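Local coordinates for protein mannuronan C5-epimerase (Pseudomonas syringae pv. tomato, PDB 4NK6) that converts beta-D-mannuronate to alpha-L-guluronate within the alginate polymer and helps channel the new chain safely through the periplasm to the outer membrane, at residues Gly343-Trp355 / Val369-Val381. Numbering follows the deposited sequence.
Sequences GITLYESGNNLLW and VRNSVNIKLYENV
L346 and I375 reach toward each other tip to tip between two coils of the right-handed beta-helix. Their CD1 methyls sit 3.5 Å apart, a tight fit. I375 CD1 also fills the hollow beside G350 and the carbonyl of S349. Also in the interior, L354 and L377 lie side by side, pointing the same way, with CD2 to CD2 at 3.6 Å.

On the outward side, Y378 CB rests over one face of the W355 ring, toward its rim, 3.3 Å from W355 CE3. W355 CG lies anti to its backbone N (chi1 -172°), which carries the indole across to the next coil. The six-membered ring of W355 and the Y378 ring are near parallel, at 7°, but barely overlap. L353 CD1 settles against K376 CB.

At the turn, R370 grips E348 side-on in a salt bridge. R370 NE meets the syn lone pair of E348 OE2 at 2.7 Å; R370 NH1 meets E348 OE1 at 2.9 Å, a little out of the carboxylate plane. A bend in the R370 chain at chi3 (80°) brings the guanidinium to the carboxylate, and Y347 CD1 covers the centre of one guanidinium face. N371 ND2 meets the same E348 OE2 from the anti side, out of plane. S372 OG takes the S349 N-H and gives its own to R370 O.

Strands 344-347 and 353-355 pair in parallel with 369-370 and 375-378, as by L354 N to K376 O at 2.8 Å. Strand 320-323 packs on L346 and Y347 from the preceding coil; strand 414-418 packs on I375, L377 and Y378 from the following one.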
ATOM      1  N   GLY A 343      18.943   2.218   3.267  1.00 28.23           N
ATOM      2  CA  GLY A 343      18.282   2.594   2.023  1.00 27.66           C
ATOM      3  C   GLY A 343      17.339   1.484   1.579  1.00 30.98           C
ATOM      4  O   GLY A 343      16.120   1.653   1.563  1.00 28.68           O
ATOM      5  N   ILE A 344      17.922   0.344   1.216  1.00 31.04           N
ATOM      6  CA  ILE A 344      17.180  -0.859   0.856  1.00 32.01           C
ATOM      7  C   ILE A 344      17.575  -2.008   1.791  1.00 32.70           C
ATOM      8  O   ILE A 344      18.764  -2.241   2.023  1.00 30.94           O
ATOM      9  CB  ILE A 344      17.525  -1.320  -0.571  1.00 34.32           C
ATOM     10  CG1 ILE A 344      17.292  -0.191  -1.581  1.00 33.57           C
ATOM     11  CG2 ILE A 344      16.724  -2.573  -0.942  1.00 30.53           C
ATOM     12  CD1 ILE A 344      17.748  -0.527  -3.015  1.00 31.22           C
ATOM     13  N   THR A 345      16.589  -2.722   2.327  1.00 27.87           N
ATOM     14  CA  THR A 345      16.872  -3.916   3.120  1.00 27.79           C
ATOM     15  C   THR A 345      16.180  -5.133   2.512  1.00 28.93           C
ATOM     16  O   THR A 345      14.983  -5.092   2.251  1.00 29.37           O
ATOM     17  CB  THR A 345      16.383  -3.764   4.573  1.00 28.50           C
ATOM     18  OG1 THR A 345      16.730  -2.469   5.078  1.00 31.35           O
ATOM     19  CG2 THR A 345      17.002  -4.856   5.471  1.00 27.68           C
ATOM     20  N   LEU A 346      16.935  -6.206   2.282  1.00 30.18           N
ATOM     21  CA  LEU A 346      16.345  -7.475   1.877  1.00 31.18           C
ATOM     22  C   LEU A 346      16.386  -8.450   3.045  1.00 33.01           C
ATOM     23  O   LEU A 346      17.451  -8.761   3.578  1.00 29.83           O
ATOM     24  CB  LEU A 346      17.071  -8.089   0.677  1.00 34.87           C
ATOM     25  CG  LEU A 346      17.232  -7.287  -0.625  1.00 41.06           C
ATOM     26  CD1 LEU A 346      17.245  -8.228  -1.796  1.00 39.50           C
ATOM     27  CD2 LEU A 346      16.187  -6.218  -0.826  1.00 36.09           C
ATOM     28  N   TYR A 347      15.211  -8.916   3.442  1.00 30.29           N
ATOM     29  CA  TYR A 347      15.073  -9.852   4.536  1.00 26.67           C
ATOM     30  C   TYR A 347      14.546 -11.177   3.984  1.00 30.49           C
ATOM     31  O   TYR A 347      13.377 -11.255   3.580  1.00 30.34           O
ATOM     32  CB  TYR A 347      14.025  -9.338   5.516  1.00 28.97           C
ATOM     33  CG  TYR A 347      14.414  -8.203   6.441  1.00 34.45           C
ATOM     34  CD1 TYR A 347      15.545  -8.273   7.248  1.00 33.62           C
ATOM     35  CD2 TYR A 347      13.602  -7.079   6.550  1.00 35.01           C
ATOM     36  CE1 TYR A 347      15.859  -7.240   8.129  1.00 26.70           C
ATOM     37  CE2 TYR A 347      13.912  -6.050   7.413  1.00 34.84           C
ATOM     38  CZ  TYR A 347      15.034  -6.135   8.202  1.00 33.67           C
ATOM     39  OH  TYR A 347      15.319  -5.096   9.064  1.00 39.53           O
ATOM     40  N   GLU A 348      15.394 -12.204   3.973  1.00 30.57           N
ATOM     41  CA  GLU A 348      14.979 -13.553   3.589  1.00 33.64           C
ATOM     42  C   GLU A 348      14.201 -13.557   2.272  1.00 35.36           C
ATOM     43  O   GLU A 348      13.164 -14.212   2.152  1.00 33.17           O
ATOM     44  CB  GLU A 348      14.131 -14.184   4.701  1.00 31.98           C
ATOM     45  CG  GLU A 348      14.891 -14.448   6.010  1.00 34.90           C
ATOM     46  CD  GLU A 348      15.245 -13.171   6.777  1.00 34.62           C
ATOM     47  OE1 GLU A 348      14.346 -12.343   7.032  1.00 37.12           O
ATOM     48  OE2 GLU A 348      16.426 -12.997   7.133  1.00 36.53           O
ATOM     49  N   SER A 349      14.685 -12.785   1.306  1.00 34.43           N
ATOM     50  CA  SER A 349      13.978 -12.594   0.040  1.00 33.60           C
ATOM     51  C   SER A 349      14.979 -12.654  -1.109  1.00 35.69           C
ATOM     52  O   SER A 349      15.566 -11.631  -1.493  1.00 33.41           O
ATOM     53  CB  SER A 349      13.251 -11.241   0.024  1.00 33.48           C
ATOM     54  OG  SER A 349      12.162 -11.228   0.936  1.00 33.05           O
ATOM     55  N   GLY A 350      15.175 -13.857  -1.645  1.00 35.44           N
ATOM     56  CA  GLY A 350      16.180 -14.093  -2.665  1.00 32.98           C
ATOM     57  C   GLY A 350      15.687 -13.893  -4.088  1.00 34.49           C
ATOM     58  O   GLY A 350      14.516 -13.599  -4.306  1.00 34.66           O
ATOM     59  N   ASN A 351      16.599 -14.029  -5.049  1.00 36.25           N
ATOM     60  CA  ASN A 351      16.264 -13.989  -6.470  1.00 35.67           C
ATOM     61  C   ASN A 351      15.585 -12.698  -6.901  1.00 34.28           C
ATOM     62  O   ASN A 351      14.562 -12.709  -7.595  1.00 35.89           O
ATOM     63  CB  ASN A 351      15.431 -15.210  -6.852  1.00 40.08           C
ATOM     64  CG  ASN A 351      16.186 -16.515  -6.617  1.00 52.01           C
ATOM     65  OD1 ASN A 351      17.044 -16.895  -7.408  1.00 54.93           O
ATOM     66  ND2 ASN A 351      15.880 -17.193  -5.518  1.00 55.90           N
ATOM     67  N   ASN A 352      16.171 -11.589  -6.471  1.00 32.61           N
ATOM     68  CA  ASN A 352      15.692 -10.264  -6.817  1.00 36.95           C
ATOM     69  C   ASN A 352      16.788  -9.495  -7.532  1.00 36.64           C
ATOM     70  O   ASN A 352      17.982  -9.739  -7.303  1.00 36.02           O
ATOM     71  CB  ASN A 352      15.248  -9.508  -5.554  1.00 29.63           C
ATOM     72  CG  ASN A 352      13.963 -10.070  -4.958  1.00 31.15           C
ATOM     73  OD1 ASN A 352      12.917 -10.041  -5.595  1.00 32.08           O
ATOM     74  ND2 ASN A 352      14.039 -10.575  -3.725  1.00 30.96           N
ATOM     75  N   LEU A 353      16.380  -8.569  -8.392  1.00 30.91           N
ATOM     76  CA  LEU A 353      17.313  -7.709  -9.105  1.00 31.46           C
ATOM     77  C   LEU A 353      17.206  -6.273  -8.601  1.00 31.97           C
ATOM     78  O   LEU A 353      16.117  -5.697  -8.574  1.00 32.97           O
ATOM     79  CB  LEU A 353      17.035  -7.761 -10.619  1.00 33.46           C
ATOM     80  CG  LEU A 353      17.799  -6.772 -11.508  1.00 36.76           C
ATOM     81  CD1 LEU A 353      19.317  -7.002 -11.446  1.00 33.49           C
ATOM     82  CD2 LEU A 353      17.304  -6.802 -12.966  1.00 34.12           C
ATOM     83  N   LEU A 354      18.337  -5.707  -8.187  1.00 32.20           N
ATOM     84  CA  LEU A 354      18.431  -4.288  -7.864  1.00 33.31           C
ATOM     85  C   LEU A 354      19.294  -3.630  -8.935  1.00 37.23           C
ATOM     86  O   LEU A 354      20.487  -3.918  -9.032  1.00 33.43           O
ATOM     87  CB  LEU A 354      19.039  -4.079  -6.469  1.00 33.10           C
ATOM     88  CG  LEU A 354      18.113  -4.168  -5.246  1.00 38.45           C
ATOM     89  CD1 LEU A 354      17.315  -5.469  -5.207  1.00 34.16           C
ATOM     90  CD2 LEU A 354      18.892  -3.986  -3.949  1.00 35.51           C
ATOM     91  N   TRP A 355      18.682  -2.772  -9.751  1.00 33.27           N
ATOM     92  CA  TRP A 355      19.371  -2.153 -10.887  1.00 31.06           C
ATOM     93  C   TRP A 355      19.350  -0.631 -10.855  1.00 36.16           C
ATOM     94  O   TRP A 355      18.282  -0.022 -10.923  1.00 33.42           O
ATOM     95  CB  TRP A 355      18.744  -2.596 -12.213  1.00 30.63           C
ATOM     96  CG  TRP A 355      19.543  -2.144 -13.406  1.00 35.04           C
ATOM     97  CD1 TRP A 355      19.692  -0.859 -13.866  1.00 41.12           C
ATOM     98  CD2 TRP A 355      20.313  -2.973 -14.289  1.00 39.45           C
ATOM     99  NE1 TRP A 355      20.507  -0.842 -14.973  1.00 39.80           N
ATOM    100  CE2 TRP A 355      20.900  -2.125 -15.255  1.00 46.10           C
ATOM    101  CE3 TRP A 355      20.553  -4.349 -14.365  1.00 37.36           C
ATOM    102  CZ2 TRP A 355      21.720  -2.612 -16.278  1.00 52.43           C
ATOM    103  CZ3 TRP A 355      21.369  -4.828 -15.381  1.00 38.26           C
ATOM    104  CH2 TRP A 355      21.940  -3.962 -16.321  1.00 40.11           C
ATOM    105  N   VAL A 369      21.484  -6.880   2.876  1.00 31.14           N
ATOM    106  CA  VAL A 369      20.913  -8.145   2.435  1.00 30.37           C
ATOM    107  C   VAL A 369      21.101  -9.186   3.519  1.00 32.23           C
ATOM    108  O   VAL A 369      22.227  -9.546   3.835  1.00 33.08           O
ATOM    109  CB  VAL A 369      21.607  -8.660   1.152  1.00 28.83           C
ATOM    110  CG1 VAL A 369      20.972  -9.960   0.689  1.00 32.34           C
ATOM    111  CG2 VAL A 369      21.540  -7.605   0.042  1.00 28.71           C
ATOM    112  N   ARG A 370      19.999  -9.669   4.086  1.00 29.05           N
ATOM    113  CA  ARG A 370      20.071 -10.653   5.156  1.00 30.40           C
ATOM    114  C   ARG A 370      19.421 -11.958   4.699  1.00 35.41           C
ATOM    115  O   ARG A 370      18.296 -11.945   4.201  1.00 31.15           O
ATOM    116  CB  ARG A 370      19.371 -10.133   6.421  1.00 29.74           C
ATOM    117  CG  ARG A 370      19.550 -11.034   7.664  1.00 31.51           C
ATOM    118  CD  ARG A 370      18.705 -10.548   8.851  1.00 31.75           C
ATOM    119  NE  ARG A 370      17.300 -10.958   8.755  1.00 33.31           N
ATOM    120  CZ  ARG A 370      16.348 -10.592   9.615  1.00 33.68           C
ATOM    121  NH1 ARG A 370      15.104 -11.026   9.454  1.00 29.34           N
ATOM    122  NH2 ARG A 370      16.639  -9.797  10.640  1.00 31.26           N
ATOM    123  N   ASN A 371      20.144 -13.067   4.857  1.00 30.55           N
ATOM    124  CA  ASN A 371      19.599 -14.405   4.591  1.00 34.76           C
ATOM    125  C   ASN A 371      18.948 -14.548   3.224  1.00 37.64           C
ATOM    126  O   ASN A 371      17.930 -15.228   3.099  1.00 34.33           O
ATOM    127  CB  ASN A 371      18.569 -14.804   5.658  1.00 31.23           C
ATOM    128  CG  ASN A 371      19.193 -15.052   7.021  1.00 35.21           C
ATOM    129  OD1 ASN A 371      20.362 -15.417   7.127  1.00 37.43           O
ATOM    130  ND2 ASN A 371      18.406 -14.862   8.073  1.00 34.61           N
ATOM    131  N   SER A 372      19.516 -13.897   2.212  1.00 31.12           N
ATOM    132  CA  SER A 372      18.948 -13.939   0.867  1.00 32.93           C
ATOM    133  C   SER A 372      19.994 -14.391  -0.149  1.00 33.19           C
ATOM    134  O   SER A 372      21.127 -13.900  -0.140  1.00 34.67           O
ATOM    135  CB  SER A 372      18.420 -12.548   0.482  1.00 31.82           C
ATOM    136  OG  SER A 372      17.564 -12.041   1.492  1.00 31.27           O
ATOM    137  N   VAL A 373      19.622 -15.313  -1.034  1.00 34.57           N
ATOM    138  CA  VAL A 373      20.560 -15.783  -2.058  1.00 35.10           C
ATOM    139  C   VAL A 373      20.192 -15.313  -3.465  1.00 34.49           C
ATOM    140  O   VAL A 373      19.044 -14.961  -3.727  1.00 34.19           O
ATOM    141  CB  VAL A 373      20.707 -17.324  -2.062  1.00 41.30           C
ATOM    142  CG1 VAL A 373      21.334 -17.804  -0.765  1.00 44.17           C
ATOM    143  CG2 VAL A 373      19.364 -17.997  -2.315  1.00 42.18           C
ATOM    144  N   ASN A 374      21.179 -15.317  -4.359  1.00 37.22           N
ATOM    145  CA  ASN A 374      20.985 -14.954  -5.763  1.00 35.95           C
ATOM    146  C   ASN A 374      20.467 -13.534  -5.926  1.00 38.96           C
ATOM    147  O   ASN A 374      19.594 -13.264  -6.754  1.00 35.57           O
ATOM    148  CB  ASN A 374      20.065 -15.944  -6.477  1.00 39.12           C
ATOM    149  CG  ASN A 374      20.608 -17.351  -6.465  1.00 46.98           C
ATOM    150  OD1 ASN A 374      21.811 -17.568  -6.610  1.00 48.75           O
ATOM    151  ND2 ASN A 374      19.726 -18.320  -6.275  1.00 51.65           N
ATOM    152  N   ILE A 375      21.007 -12.634  -5.117  1.00 33.08           N
ATOM    153  CA  ILE A 375      20.700 -11.221  -5.235  1.00 33.43           C
ATOM    154  C   ILE A 375      21.620 -10.611  -6.285  1.00 38.99           C
ATOM    155  O   ILE A 375      22.835 -10.792  -6.237  1.00 40.43           O
ATOM    156  CB  ILE A 375      20.875 -10.509  -3.888  1.00 29.13           C
ATOM    157  CG1 ILE A 375      19.886 -11.088  -2.862  1.00 29.68           C
ATOM    158  CG2 ILE A 375      20.672  -9.001  -4.027  1.00 29.61           C
ATOM    159  CD1 ILE A 375      18.438 -11.096  -3.348  1.00 30.37           C
ATOM    160  N   LYS A 376      21.038  -9.910  -7.252  1.00 37.91           N
ATOM    161  CA  LYS A 376      21.836  -9.247  -8.274  1.00 31.44           C
ATOM    162  C   LYS A 376      21.842  -7.742  -8.050  1.00 34.68           C
ATOM    163  O   LYS A 376      20.792  -7.105  -8.007  1.00 34.30           O
ATOM    164  CB  LYS A 376      21.332  -9.612  -9.673  1.00 31.69           C
ATOM    165  CG  LYS A 376      21.442 -11.105  -9.961  1.00 36.28           C
ATOM    166  CD  LYS A 376      20.912 -11.484 -11.337  1.00 44.83           C
ATOM    167  CE  LYS A 376      21.092 -12.984 -11.591  1.00 43.42           C
ATOM    168  NZ  LYS A 376      20.498 -13.410 -12.891  1.00 53.33           N
ATOM    169  N   LEU A 377      23.035  -7.184  -7.875  1.00 28.98           N
ATOM    170  CA  LEU A 377      23.183  -5.753  -7.644  1.00 32.83           C
ATOM    171  C   LEU A 377      23.907  -5.155  -8.837  1.00 37.08           C
ATOM    172  O   LEU A 377      25.137  -5.218  -8.929  1.00 37.41           O
ATOM    173  CB  LEU A 377      23.961  -5.486  -6.350  1.00 30.69           C
ATOM    174  CG  LEU A 377      23.381  -6.053  -5.041  1.00 36.13           C
ATOM    175  CD1 LEU A 377      24.206  -5.629  -3.836  1.00 32.84           C
ATOM    176  CD2 LEU A 377      21.932  -5.652  -4.840  1.00 34.67           C
ATOM    177  N   TYR A 378      23.144  -4.597  -9.770  1.00 34.58           N
ATOM    178  CA  TYR A 378      23.729  -4.078 -11.002  1.00 32.79           C
ATOM    179  C   TYR A 378      23.636  -2.555 -11.074  1.00 37.63           C
ATOM    180  O   TYR A 378      22.560  -1.974 -10.898  1.00 35.38           O
ATOM    181  CB  TYR A 378      23.047  -4.697 -12.224  1.00 35.25           C
ATOM    182  CG  TYR A 378      23.561  -6.068 -12.629  1.00 39.57           C
ATOM    183  CD1 TYR A 378      23.322  -7.187 -11.841  1.00 41.88           C
ATOM    184  CD2 TYR A 378      24.272  -6.245 -13.819  1.00 44.81           C
ATOM    185  CE1 TYR A 378      23.787  -8.455 -12.219  1.00 39.02           C
ATOM    186  CE2 TYR A 378      24.740  -7.502 -14.202  1.00 43.59           C
ATOM    187  CZ  TYR A 378      24.488  -8.600 -13.390  1.00 41.14           C
ATOM    188  OH  TYR A 378      24.949  -9.850 -13.758  1.00 45.54           O
ATOM    189  N   GLU A 379      24.777  -1.920 -11.327  1.00 34.84           N
ATOM    190  CA  GLU A 379      24.855  -0.483 -11.572  1.00 35.48           C
ATOM    191  C   GLU A 379      24.330   0.386 -10.433  1.00 39.61           C
ATOM    192  O   GLU A 379      24.020   1.555 -10.652  1.00 37.00           O
ATOM    193  CB  GLU A 379      24.143  -0.106 -12.887  1.00 34.82           C
ATOM    194  CG  GLU A 379      24.680  -0.822 -14.133  1.00 44.24           C
ATOM    195  CD  GLU A 379      26.153  -0.550 -14.390  1.00 49.41           C
ATOM    196  OE1 GLU A 379      26.624   0.555 -14.057  1.00 55.39           O
ATOM    197  OE2 GLU A 379      26.843  -1.443 -14.923  1.00 59.16           O
ATOM    198  N   ASN A 380      24.223  -0.168  -9.226  1.00 36.82           N
ATOM    199  CA  ASN A 380      23.784   0.637  -8.090  1.00 34.06           C
ATOM    200  C   ASN A 380      24.847   1.617  -7.615  1.00 34.71           C
ATOM    201  O   ASN A 380      26.046   1.332  -7.655  1.00 31.36           O
ATOM    202  CB  ASN A 380      23.330  -0.233  -6.918  1.00 32.64           C
ATOM    203  CG  ASN A 380      22.124  -1.071  -7.263  1.00 33.35           C
ATOM    204  OD1 ASN A 380      20.999  -0.565  -7.318  1.00 31.09           O
ATOM    205  ND2 ASN A 380      22.348  -2.356  -7.509  1.00 30.68           N
ATOM    206  N   VAL A 381      24.391   2.779  -7.172  1.00 31.30           N
ATOM    207  CA  VAL A 381      25.273   3.754  -6.568  1.00 32.25           C
ATOM    208  C   VAL A 381      24.900   3.879  -5.098  1.00 35.04           C
ATOM    209  O   VAL A 381      23.765   4.228  -4.773  1.00 34.72           O
ATOM    210  CB  VAL A 381      25.130   5.118  -7.245  1.00 37.07           C
ATOM    211  CG1 VAL A 381      25.909   6.157  -6.478  1.00 39.97           C
ATOM    212  CG2 VAL A 381      25.591   5.043  -8.712  1.00 34.39           C
TER